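Local coordinates for glutathione S-transferase (Lodderomyces elongisporus, PDB 4IVF), which probably catalyses conjugation of glutathione to electrophilic substrates, as a dimeric member of the glutathione S-transferase superfamily that binds two glutathione molecules per subunit, at residues F[113-125]-F[143-157]. Residues are numbered along the deposited sequence; the frame is centred on the assembly and turned at random.
Sequences FQVAENGPIQGQA and YITDTKRIYGVFEDI. With GSH (glutathione), chain T; GSH (glutathione), chain J.
Phe-113 and Ile-150 interlock as knobs into holes between segments 113-125 and 143-157, roughly antiparallel helices (150°) of the all-helical C-terminal domain of the glutathione transferase fold; the segment axes approach to 8.2 Å. The Phe-113 ring sits among Ile-150, Val-153, Phe-154 and Ile-157. It lies over one face of the Phe-154 ring in an offset stack, planes 30° apart, while its CE2 meets Val-153 CG1 at 3.5 Å. Ile-150, with its chain extended (chi2 164°), carries CD1 to the backbone of Glu-117 and leaves branch CG2 against Asn-118 CB; its two branches let one side chain fill both sides of the hole. Farther along, Ile-121 fills the hole lined by Tyr-143, Asp-146, Thr-147 and Ile-150, and Gln-124 CB stands over the centre of the Tyr-143 ring in a CH-pi contact. Where Ala-125 meets Tyr-143, a lone methyl lets the helices close in, CB to CB 3.6 Å.

Polar groups flank this core. Glu-117 OE1 forms salt bridges with Arg-149, through a weak, bent bond from NH2, and with Arg-57 of the second subunit; its OE2 accepts from N1 of the glutathione held by the second subunit, at 2.9 Å. Asp-146 OD1 lies in the guanidinium plane of Arg-149 and accepts from NE, while NH1 binds Asn-55 of the second subunit; together these orient the arm. On the opposite flank Gln-122, its amide nitrogen bound to Trp-184 O, offers OE1 to Tyr-151 OH, which reaches an in-plane lone pair at 2.7 Å.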
loop_
_atom_site.group_PDB
_atom_site.type_symbol
_atom_site.label_atom_id
_atom_site.label_comp_id
_atom_site.label_asym_id
_atom_site.label_seq_id
_atom_site.Cartn_x
_atom_site.Cartn_y
_atom_site.Cartn_z
ATOM N N PHE F 113 2.963 1.036 -4.822
ATOM C CA PHE F 113 3.548 2.377 -4.886
ATOM C C PHE F 113 2.465 3.458 -4.794
ATOM O O PHE F 113 2.613 4.436 -4.065
ATOM C CB PHE F 113 4.354 2.541 -6.183
ATOM C CG PHE F 113 4.991 3.906 -6.360
ATOM C CD1 PHE F 113 5.549 4.582 -5.288
ATOM C CD2 PHE F 113 5.067 4.486 -7.619
ATOM C CE1 PHE F 113 6.142 5.827 -5.468
ATOM C CE2 PHE F 113 5.666 5.723 -7.804
ATOM C CZ PHE F 113 6.203 6.394 -6.721
ATOM N N GLN F 114 1.378 3.280 -5.533
ATOM C CA GLN F 114 0.263 4.208 -5.451
ATOM C C GLN F 114 -0.336 4.244 -4.036
ATOM O O GLN F 114 -0.443 5.312 -3.454
ATOM C CB GLN F 114 -0.815 3.878 -6.496
ATOM C CG GLN F 114 -1.860 4.988 -6.677
ATOM C CD GLN F 114 -2.810 5.107 -5.482
ATOM O OE1 GLN F 114 -3.389 4.114 -5.034
ATOM N NE2 GLN F 114 -2.944 6.318 -4.947
ATOM N N VAL F 115 -0.740 3.092 -3.491
ATOM C CA VAL F 115 -1.391 3.088 -2.173
ATOM C C VAL F 115 -0.425 3.406 -1.031
ATOM O O VAL F 115 -0.839 3.854 0.040
ATOM C CB VAL F 115 -2.142 1.761 -1.867
ATOM C CG1 VAL F 115 -3.137 1.431 -2.989
ATOM C CG2 VAL F 115 -1.161 0.604 -1.637
ATOM N N ALA F 116 0.865 3.187 -1.255
ATOM C CA ALA F 116 1.850 3.372 -0.192
ATOM C C ALA F 116 2.513 4.747 -0.183
ATOM O O ALA F 116 3.022 5.187 0.853
ATOM C CB ALA F 116 2.909 2.278 -0.237
ATOM N N GLU F 117 2.525 5.432 -1.323
ATOM C CA GLU F 117 3.172 6.744 -1.362
ATOM C C GLU F 117 2.297 7.830 -1.989
ATOM O O GLU F 117 2.129 8.903 -1.415
ATOM C CB GLU F 117 4.583 6.645 -1.980
ATOM C CG GLU F 117 5.481 5.729 -1.129
ATOM C CD GLU F 117 6.861 5.448 -1.714
ATOM O OE1 GLU F 117 7.592 6.405 -2.010
ATOM O OE2 GLU F 117 7.223 4.260 -1.842
ATOM N N ASN F 118 1.697 7.542 -3.130
ATOM C CA ASN F 118 0.858 8.535 -3.786
ATOM C C ASN F 118 -0.310 8.999 -2.897
ATOM O O ASN F 118 -0.353 10.148 -2.490
ATOM C CB ASN F 118 0.393 8.021 -5.161
ATOM C CG ASN F 118 -0.614 8.940 -5.823
ATOM O OD1 ASN F 118 -1.710 8.513 -6.187
ATOM N ND2 ASN F 118 -0.259 10.210 -5.965
ATOM N N GLY F 119 -1.237 8.096 -2.586
ATOM C CA GLY F 119 -2.357 8.402 -1.701
ATOM C C GLY F 119 -1.975 9.017 -0.358
ATOM O O GLY F 119 -2.416 10.109 -0.030
ATOM N N PRO F 120 -1.149 8.317 0.434
ATOM C CA PRO F 120 -0.744 8.890 1.720
ATOM C C PRO F 120 -0.127 10.282 1.620
ATOM O O PRO F 120 -0.482 11.138 2.426
ATOM C CB PRO F 120 0.281 7.873 2.247
ATOM C CG PRO F 120 -0.211 6.560 1.688
ATOM C CD PRO F 120 -0.700 6.918 0.292
ATOM N N ILE F 121 0.771 10.511 0.665
ATOM C CA ILE F 121 1.441 11.806 0.566
ATOM C C ILE F 121 0.514 12.926 0.054
ATOM O O ILE F 121 0.498 14.026 0.604
ATOM C CB ILE F 121 2.729 11.715 -0.291
ATOM C CG1 ILE F 121 3.793 10.892 0.445
ATOM C CG2 ILE F 121 3.255 13.105 -0.659
ATOM C CD1 ILE F 121 4.159 11.431 1.826
ATOM N N GLN F 122 -0.254 12.640 -0.990
ATOM C CA GLN F 122 -1.164 13.631 -1.536
ATOM C C GLN F 122 -2.302 13.908 -0.533
ATOM O O GLN F 122 -2.886 14.995 -0.510
ATOM C CB GLN F 122 -1.726 13.167 -2.881
ATOM C CG GLN F 122 -2.545 14.232 -3.592
ATOM C CD GLN F 122 -2.975 13.832 -4.997
ATOM O OE1 GLN F 122 -2.371 12.960 -5.632
ATOM N NE2 GLN F 122 -4.025 14.472 -5.492
ATOM N N GLY F 123 -2.606 12.913 0.295
ATOM C CA GLY F 123 -3.610 13.068 1.329
ATOM C C GLY F 123 -3.124 13.995 2.420
ATOM O O GLY F 123 -3.913 14.738 2.988
ATOM N N GLN F 124 -1.819 13.974 2.700
ATOM C CA GLN F 124 -1.265 14.869 3.716
ATOM C C GLN F 124 -1.299 16.298 3.222
ATOM O O GLN F 124 -1.641 17.214 3.969
ATOM C CB GLN F 124 0.163 14.502 4.098
ATOM C CG GLN F 124 0.313 13.133 4.707
ATOM C CD GLN F 124 -0.855 12.768 5.599
ATOM O OE1 GLN F 124 -1.077 13.392 6.642
ATOM N NE2 GLN F 124 -1.622 11.754 5.184
ATOM N N ALA F 125 -0.945 16.475 1.956
ATOM C CA ALA F 125 -1.000 17.783 1.327
ATOM C C ALA F 125 -2.419 18.337 1.392
ATOM O O ALA F 125 -2.629 19.503 1.714
ATOM C CB ALA F 125 -0.508 17.703 -0.126
ATOM N N TYR F 143 4.506 18.403 1.607
ATOM C CA TYR F 143 3.649 17.440 0.918
ATOM C C TYR F 143 3.270 17.800 -0.521
ATOM O O TYR F 143 3.108 16.923 -1.365
ATOM C CB TYR F 143 2.439 17.077 1.796
ATOM C CG TYR F 143 2.933 16.452 3.073
ATOM C CD1 TYR F 143 3.571 15.224 3.045
ATOM C CD2 TYR F 143 2.824 17.108 4.296
ATOM C CE1 TYR F 143 4.065 14.644 4.192
ATOM C CE2 TYR F 143 3.325 16.532 5.450
ATOM C CZ TYR F 143 3.947 15.296 5.385
ATOM O OH TYR F 143 4.460 14.695 6.509
ATOM N N ILE F 144 3.135 19.086 -0.804
ATOM C CA ILE F 144 2.995 19.518 -2.176
ATOM C C ILE F 144 4.244 19.097 -2.987
ATOM O O ILE F 144 4.122 18.557 -4.086
ATOM C CB ILE F 144 2.812 21.037 -2.253
ATOM C CG1 ILE F 144 1.439 21.431 -1.712
ATOM C CG2 ILE F 144 2.992 21.527 -3.680
ATOM C CD1 ILE F 144 0.287 20.905 -2.522
ATOM N N THR F 145 5.427 19.337 -2.422
ATOM C CA THR F 145 6.695 19.016 -3.076
ATOM C C THR F 145 6.864 17.510 -3.280
ATOM O O THR F 145 7.270 17.054 -4.352
ATOM C CB THR F 145 7.901 19.552 -2.285
ATOM O OG1 THR F 145 7.893 20.981 -2.310
ATOM C CG2 THR F 145 9.189 19.075 -2.908
ATOM N N ASP F 146 6.538 16.734 -2.255
ATOM C CA ASP F 146 6.660 15.291 -2.385
ATOM C C ASP F 146 5.574 14.728 -3.310
ATOM O O ASP F 146 5.797 13.741 -4.010
ATOM C CB ASP F 146 6.665 14.600 -1.022
ATOM C CG ASP F 146 7.287 13.211 -1.083
ATOM O OD1 ASP F 146 8.367 13.068 -1.696
ATOM O OD2 ASP F 146 6.690 12.263 -0.537
ATOM N N THR F 147 4.404 15.354 -3.334
ATOM C CA THR F 147 3.380 14.947 -4.296
ATOM C C THR F 147 3.873 15.081 -5.738
ATOM O O THR F 147 3.643 14.195 -6.574
ATOM C CB THR F 147 2.095 15.756 -4.130
ATOM O OG1 THR F 147 1.525 15.479 -2.846
ATOM C CG2 THR F 147 1.095 15.378 -5.203
ATOM N N LYS F 148 4.566 16.184 -6.013
ATOM C CA LYS F 148 5.123 16.427 -7.334
ATOM C C LYS F 148 6.236 15.428 -7.637
ATOM O O LYS F 148 6.404 15.018 -8.786
ATOM C CB LYS F 148 5.649 17.858 -7.451
ATOM C CG LYS F 148 4.572 18.912 -7.598
ATOM C CD LYS F 148 5.186 20.295 -7.398
ATOM C CE LYS F 148 4.222 21.411 -7.728
ATOM N NZ LYS F 148 4.773 22.724 -7.278
ATOM N N ARG F 149 6.992 15.044 -6.608
ATOM C CA ARG F 149 8.029 14.042 -6.781
ATOM C C ARG F 149 7.416 12.744 -7.321
ATOM O O ARG F 149 7.918 12.163 -8.286
ATOM C CB ARG F 149 8.758 13.761 -5.460
ATOM C CG ARG F 149 9.979 12.848 -5.642
ATOM C CD ARG F 149 10.502 12.251 -4.326
ATOM N NE ARG F 149 9.578 11.287 -3.728
ATOM C CZ ARG F 149 9.505 10.000 -4.069
ATOM N NH1 ARG F 149 10.294 9.501 -5.020
ATOM N NH2 ARG F 149 8.625 9.211 -3.477
ATOM N N ILE F 150 6.314 12.321 -6.701
ATOM C CA ILE F 150 5.682 11.040 -6.996
ATOM C C ILE F 150 5.064 10.959 -8.402
ATOM O O ILE F 150 5.126 9.929 -9.063
ATOM C CB ILE F 150 4.643 10.682 -5.906
ATOM C CG1 ILE F 150 5.362 10.289 -4.622
ATOM C CG2 ILE F 150 3.758 9.530 -6.343
ATOM C CD1 ILE F 150 4.474 10.303 -3.419
ATOM N N TYR F 151 4.477 12.057 -8.856
ATOM C CA TYR F 151 3.943 12.116 -10.195
ATOM C C TYR F 151 5.062 12.132 -11.224
ATOM O O TYR F 151 4.908 11.602 -12.325
ATOM C CB TYR F 151 2.999 13.304 -10.349
ATOM C CG TYR F 151 1.642 12.988 -9.757
ATOM C CD1 TYR F 151 1.319 13.365 -8.463
ATOM C CD2 TYR F 151 0.707 12.261 -10.478
ATOM C CE1 TYR F 151 0.093 13.049 -7.911
ATOM C CE2 TYR F 151 -0.522 11.940 -9.934
ATOM C CZ TYR F 151 -0.824 12.345 -8.653
ATOM O OH TYR F 151 -2.048 12.041 -8.111
ATOM N N GLY F 152 6.193 12.718 -10.846
ATOM C CA GLY F 152 7.389 12.665 -11.664
ATOM C C GLY F 152 7.862 11.236 -11.854
ATOM O O GLY F 152 8.331 10.864 -12.923
ATOM N N VAL F 153 7.729 10.427 -10.812
ATOM C CA VAL F 153 8.128 9.027 -10.885
ATOM C C VAL F 153 7.181 8.273 -11.813
ATOM O O VAL F 153 7.619 7.533 -12.699
ATOM C CB VAL F 153 8.126 8.358 -9.494
ATOM C CG1 VAL F 153 8.428 6.864 -9.616
ATOM C CG2 VAL F 153 9.119 9.043 -8.569
ATOM N N PHE F 154 5.881 8.471 -11.614
ATOM C CA PHE F 154 4.889 7.902 -12.524
ATOM C C PHE F 154 5.092 8.346 -13.988
ATOM O O PHE F 154 4.767 7.601 -14.915
ATOM C CB PHE F 154 3.470 8.230 -12.065
ATOM C CG PHE F 154 2.956 7.341 -10.956
ATOM C CD1 PHE F 154 2.721 5.981 -11.183
ATOM C CD2 PHE F 154 2.661 7.871 -9.698
ATOM C CE1 PHE F 154 2.220 5.156 -10.155
ATOM C CE2 PHE F 154 2.161 7.063 -8.663
ATOM C CZ PHE F 154 1.938 5.704 -8.888
ATOM N N GLU F 155 5.615 9.558 -14.190
ATOM C CA GLU F 155 5.938 10.040 -15.530
ATOM C C GLU F 155 7.112 9.241 -16.087
ATOM O O GLU F 155 7.104 8.843 -17.249
ATOM C CB GLU F 155 6.263 11.533 -15.500
ATOM C CG GLU F 155 6.581 12.162 -16.834
ATOM C CD GLU F 155 5.379 12.240 -17.763
ATOM O OE1 GLU F 155 4.274 11.823 -17.360
ATOM O OE2 GLU F 155 5.543 12.724 -18.904
ATOM N N ASP F 156 8.123 9.012 -15.249
ATOM C CA ASP F 156 9.241 8.175 -15.630
ATOM C C ASP F 156 8.783 6.745 -15.975
ATOM O O ASP F 156 9.222 6.172 -16.973
ATOM C CB ASP F 156 10.301 8.145 -14.529
ATOM C CG ASP F 156 11.582 7.472 -14.985
ATOM O OD1 ASP F 156 11.735 7.293 -16.209
ATOM O OD2 ASP F 156 12.433 7.128 -14.138
ATOM N N ILE F 157 7.901 6.186 -15.150
ATOM C CA ILE F 157 7.370 4.842 -15.371
ATOM C C ILE F 157 6.705 4.739 -16.746
ATOM O O ILE F 157 7.003 3.820 -17.533
ATOM C CB ILE F 157 6.393 4.427 -14.233
ATOM C CG1 ILE F 157 7.166 4.267 -12.932
ATOM C CG2 ILE F 157 5.699 3.122 -14.558
ATOM C CD1 ILE F 157 6.310 4.008 -11.746
HETATM N N1 GSH T . -8.134 10.945 8.961
HETATM C CA1 GSH T . -7.867 11.947 7.958
HETATM C C1 GSH T . -7.021 13.007 8.522
HETATM O O11 GSH T . -6.563 12.888 9.681
HETATM O O12 GSH T . -6.739 14.021 7.847
HETATM C CB1 GSH T . -9.162 12.493 7.346
HETATM C CG1 GSH T . -8.958 12.857 5.921
HETATM C CD1 GSH T . -8.795 11.638 5.011
HETATM O OE1 GSH T . -9.237 10.524 5.333
HETATM N N2 GSH T . -8.090 11.764 3.682
HETATM C CA2 GSH T . -7.936 10.596 2.830
HETATM C C2 GSH T . -6.488 10.193 2.785
HETATM O O2 GSH T . -5.617 11.045 2.891
HETATM C CB2 GSH T . -8.352 10.915 1.466
HETATM S SG2 GSH T . -9.990 11.555 1.448
HETATM N N3 GSH T . -6.105 8.804 2.601
HETATM C CA3 GSH T . -4.696 8.471 2.557
HETATM C C3 GSH T . -4.461 7.333 1.646
HETATM O O31 GSH T . -5.217 7.115 0.666
HETATM O O32 GSH T . -3.485 6.567 1.877
HETATM N N1 GSH J . 6.763 2.328 0.232
HETATM C CA1 GSH J . 8.132 1.895 0.207
HETATM C C1 GSH J . 8.215 0.488 0.591
HETATM O O11 GSH J . 9.189 -0.186 0.220
HETATM O O12 GSH J . 7.328 -0.051 1.296
HETATM C CB1 GSH J . 8.924 2.721 1.198
HETATM C CG1 GSH J . 10.351 2.705 0.843
HETATM C CD1 GSH J . 11.134 3.697 1.690
HETATM O OE1 GSH J . 10.573 4.535 2.422
HETATM N N2 GSH J . 12.633 3.656 1.615
HETATM C CA2 GSH J . 13.419 4.578 2.403
HETATM C C2 GSH J . 14.340 5.312 1.472
HETATM O O2 GSH J . 14.877 4.685 0.552
HETATM C CB2 GSH J . 14.224 3.829 3.375
HETATM S SG2 GSH J . 13.210 2.807 4.402
HETATM N N3 GSH J . 14.585 6.735 1.680
HETATM C CA3 GSH J . 15.478 7.485 0.805
HETATM C C3 GSH J . 14.765 8.600 0.130
HETATM O O31 GSH J . 13.509 8.673 0.190
HETATM O O32 GSH J . 15.425 9.486 -0.505
#